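Local coordinates for putative L-alanine-DL-glutamate epimerase (Burkholderia xenovorans, PDB 3GO2), which binds magnesium and is a putative L-alanine-DL-glutamate epimerase of the mandelate racemase/muconate lactonizing enzyme family, at the interface of chains A and B and the interface of chains A and C. Sequence-based numbering; all coordinates share one arbitrary frame. Chains: chain A/B/C, Putative L-alanine-DL-glutamate epimerase.

Contact 1 and contact 2 lie about 25 Å apart, measured between the centres of their C-alpha atoms, and share no residue. Chain A takes part in both. In contact 1 it receives the short 3-10 helix 77-79 of chain B at a magnesium site to which both chains probably contribute. In contact 2 it meets a loop and a lysine of chain C through the start of strand 314-317 and the loop at 337-338, with helix 298-310 joined through water. The A-B interface is two-fold symmetric and the A-C interface is not an exact two-fold. Together they join chain A to two neighbours in the deposited eight-chain assembly, which may not be the biological one.

Contact 1: the interface of chains A and B. Residues chain A 41, 222, 249, 270, 295; chain B 77-79.
B:Pro78, on the 3-10 helix 77-79, inserts its ring between A:Phe41, A:Thr270 and A:Trp295 of a mandelate racemase/muconate lactonizing enzyme family subunit. One group of apolar contacts surrounds this proline. Its CG sits over one face of the A:Phe41 ring, 3.9 Å from the ring centroid and offset toward the rim, a CH-pi contact in which the two side chains cross at about a right angle. A:Phe41 has CG anti to the backbone N (chi1 -161°), which turns the ring face toward the proline. B:Pro78 CB meets the indole rim at A:Trp295 CH2, 3.7 Å away, while methyl CG2 of A:Thr270 approaches the same CB. A second apolar contact joins B:Arg77 and A:Phe222, which run past each other in opposite directions: the extended arginine methylene chain passes over the phenyl face toward its rim, CD lying 3.5 Å from A:Phe222 CB. The polar contacts fall on the backbone of the 3-10 helix. The phenol OH of A:Tyr249 makes a hydrogen bond of 2.8 Å to the carbonyl O of B:Arg77, which lies in the tyrosine ring plane at its edge. A:Tyr249, A:Thr270 and B:Pro78 are residues of one magnesium site, which the interface probably completes, perhaps through B:Pro78 O. That oxygen approaches the tyrosine hydroxyl OH at 3.1 Å and lies in the plane of the A:Trp295 ring, 3.4 Å from CZ3.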
# COMPACT_ATOMS: atom_id res chain seq x y z
N PHE A 41 -36.21 -8.42 9.35
CA PHE A 41 -35.10 -8.35 8.40
C PHE A 41 -33.85 -8.98 9.01
O PHE A 41 -32.83 -8.32 9.22
CB PHE A 41 -34.84 -6.91 7.98
CG PHE A 41 -34.04 -6.77 6.69
CD1 PHE A 41 -34.47 -7.39 5.52
CD2 PHE A 41 -32.91 -5.97 6.64
CE1 PHE A 41 -33.76 -7.26 4.34
CE2 PHE A 41 -32.20 -5.82 5.45
CZ PHE A 41 -32.63 -6.49 4.30
N PHE A 222 -28.01 -9.18 -1.03
CA PHE A 222 -26.84 -10.03 -0.90
C PHE A 222 -26.92 -11.22 -1.87
O PHE A 222 -26.42 -12.30 -1.57
CB PHE A 222 -26.74 -10.63 0.51
CG PHE A 222 -26.42 -9.66 1.65
CD1 PHE A 222 -25.10 -9.51 2.11
CD2 PHE A 222 -27.43 -9.03 2.35
CE1 PHE A 222 -24.82 -8.70 3.21
CE2 PHE A 222 -27.15 -8.22 3.44
CZ PHE A 222 -25.85 -8.08 3.88
N TYR A 249 -20.16 -8.03 2.76
CA TYR A 249 -19.22 -7.97 3.86
C TYR A 249 -17.75 -8.08 3.37
O TYR A 249 -16.85 -8.39 4.16
CB TYR A 249 -19.57 -9.06 4.85
CG TYR A 249 -20.90 -8.82 5.54
CD1 TYR A 249 -21.16 -7.62 6.16
CD2 TYR A 249 -21.89 -9.81 5.58
CE1 TYR A 249 -22.35 -7.38 6.81
CE2 TYR A 249 -23.10 -9.58 6.25
CZ TYR A 249 -23.30 -8.36 6.86
OH TYR A 249 -24.47 -8.07 7.53
N THR A 270 -26.78 -2.44 6.11
CA THR A 270 -26.77 -3.41 7.19
C THR A 270 -25.64 -3.16 8.17
O THR A 270 -25.38 -4.03 9.02
CB THR A 270 -26.75 -4.87 6.69
OG1 THR A 270 -25.45 -5.22 6.19
CG2 THR A 270 -27.83 -5.10 5.64
N TRP A 295 -31.85 1.02 12.86
CA TRP A 295 -30.88 0.13 13.46
C TRP A 295 -29.83 0.87 14.32
O TRP A 295 -29.52 0.46 15.44
CB TRP A 295 -30.15 -0.61 12.34
CG TRP A 295 -30.90 -1.76 11.77
CD1 TRP A 295 -32.24 -1.98 11.81
CD2 TRP A 295 -30.33 -2.88 11.10
NE1 TRP A 295 -32.54 -3.18 11.20
CE2 TRP A 295 -31.38 -3.75 10.76
CE3 TRP A 295 -29.02 -3.23 10.74
CZ2 TRP A 295 -31.16 -4.96 10.09
CZ3 TRP A 295 -28.81 -4.44 10.10
CH2 TRP A 295 -29.87 -5.28 9.77
N ARG B 77 -28.51 -12.91 7.49
CA ARG B 77 -27.37 -12.21 6.87
C ARG B 77 -27.26 -10.73 7.27
O ARG B 77 -26.17 -10.26 7.60
CB ARG B 77 -27.39 -12.36 5.34
CG ARG B 77 -26.11 -12.81 4.71
CD ARG B 77 -26.27 -12.90 3.16
NE ARG B 77 -25.10 -13.57 2.59
CZ ARG B 77 -25.07 -14.78 2.09
NH1 ARG B 77 -26.18 -15.54 1.93
NH2 ARG B 77 -23.90 -15.24 1.67
N PRO B 78 -28.39 -9.98 7.25
CA PRO B 78 -28.27 -8.54 7.54
C PRO B 78 -27.74 -8.21 8.94
O PRO B 78 -27.03 -7.22 9.10
CB PRO B 78 -29.69 -8.03 7.37
CG PRO B 78 -30.31 -9.00 6.37
CD PRO B 78 -29.73 -10.33 6.74
N ALA B 79 -28.09 -9.02 9.93
CA ALA B 79 -27.70 -8.74 11.30
C ALA B 79 -26.76 -9.81 11.82
O ALA B 79 -26.74 -10.11 13.01
CB ALA B 79 -28.95 -8.61 12.19

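Contact 2: the interface of chains A and C. Residues chain A 309, 314, 337-338; chain C 187-188, 190, 225.
A:Asn314, at the start of strand 314-317, and C:Lys225 meet across a polar interface patch between two copies of the enzyme, their side chains crossing at about a right angle. The amine NZ of C:Lys225 donates a 2.8 Å hydrogen bond to the amide oxygen OD1 of A:Asn314, arriving in the carbonyl plane on a lone pair. Bends in the lysine at chi2 and chi4 (73° at the latter) bring NZ round to that oxygen, while its CG packs near the amide carbon. On the other end of the amide, ND2 of A:Asn314 donates to two acceptors of chain C. One is the backbone O of C:Ala188, at 2.8 Å and nearly straight (169° at H); the other is the side-chain OD1 of C:Asn190, also at 2.8 Å but more bent (137° at H). Both acceptors lie close to the A:Asn314 amide plane, although the donor stands above each acceptor's carbonyl plane. The C:Asn190 amide is turned almost perpendicular to that of A:Asn314. Bonds at both ends fix the rotation of the A:Asn314 amide and distinguish its oxygen from its nitrogen. Beside this group, the backbone O of A:Pro337 faces the C:Pro187-C:Ala188 loop, 3.3 Å from C:Ala188 N. Methylene CB of A:Asn338 flanks the lysine NZ. A:Asp309 OD1 stands 4.1 Å from C:Lys225 NZ and may favour its positive charge. Water 1 joins them, 2.9 Å from C:Lys225 NZ and bonded to both O and OD1 of A:Asp309.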
# COMPACT_ATOMS: atom_id res chain seq x y z
N ASP A 309 -19.55 12.50 4.68
CA ASP A 309 -19.39 13.83 4.11
C ASP A 309 -17.93 14.15 3.84
O ASP A 309 -17.60 14.76 2.81
CB ASP A 309 -20.00 14.85 5.07
CG ASP A 309 -20.07 16.21 4.48
OD1 ASP A 309 -20.59 16.32 3.35
OD2 ASP A 309 -19.59 17.16 5.15
N ASN A 314 -22.59 10.93 -0.43
CA ASN A 314 -23.91 11.25 0.06
C ASN A 314 -24.58 9.98 0.59
O ASN A 314 -24.25 8.85 0.18
CB ASN A 314 -24.75 11.88 -1.07
CG ASN A 314 -24.32 13.31 -1.36
OD1 ASN A 314 -23.49 13.86 -0.65
ND2 ASN A 314 -24.87 13.90 -2.43
N PRO A 337 -26.62 17.45 5.40
CA PRO A 337 -26.41 18.14 4.13
C PRO A 337 -26.20 17.18 2.97
O PRO A 337 -26.78 17.37 1.89
CB PRO A 337 -25.11 18.94 4.35
CG PRO A 337 -24.43 18.25 5.47
CD PRO A 337 -25.54 17.75 6.36
N ASN A 338 -25.41 16.14 3.20
CA ASN A 338 -24.99 15.22 2.15
C ASN A 338 -26.02 14.09 1.94
O ASN A 338 -25.72 12.92 2.11
CB ASN A 338 -23.57 14.68 2.42
CG ASN A 338 -23.41 14.04 3.82
OD1 ASN A 338 -23.85 14.61 4.82
ND2 ASN A 338 -22.76 12.88 3.88
N PRO C 187 -27.21 21.66 -0.88
CA PRO C 187 -25.86 21.33 -0.46
C PRO C 187 -25.40 19.89 -0.69
O PRO C 187 -24.19 19.61 -0.58
CB PRO C 187 -25.87 21.69 1.02
CG PRO C 187 -27.30 21.54 1.45
CD PRO C 187 -28.08 22.01 0.27
N ALA C 188 -26.31 18.97 -1.01
CA ALA C 188 -25.92 17.61 -1.35
C ALA C 188 -25.15 17.54 -2.68
O ALA C 188 -24.36 16.62 -2.90
CB ALA C 188 -27.15 16.70 -1.40
N ASN C 190 -26.24 16.91 -5.63
CA ASN C 190 -26.64 15.81 -6.51
C ASN C 190 -26.74 16.30 -7.96
O ASN C 190 -27.05 17.48 -8.21
CB ASN C 190 -27.97 15.21 -6.06
CG ASN C 190 -27.89 14.57 -4.68
OD1 ASN C 190 -26.94 13.84 -4.39
ND2 ASN C 190 -28.90 14.85 -3.83
N LYS C 225 -20.45 15.69 -6.16
CA LYS C 225 -19.64 14.71 -5.47
C LYS C 225 -19.09 13.72 -6.51
O LYS C 225 -19.61 13.62 -7.63
CB LYS C 225 -20.46 13.98 -4.43
CG LYS C 225 -21.26 14.91 -3.50
CD LYS C 225 -20.40 15.88 -2.71
CE LYS C 225 -21.23 16.75 -1.75
NZ LYS C 225 -21.75 16.02 -0.54
O HOH W 1 -19.22 16.08 0.88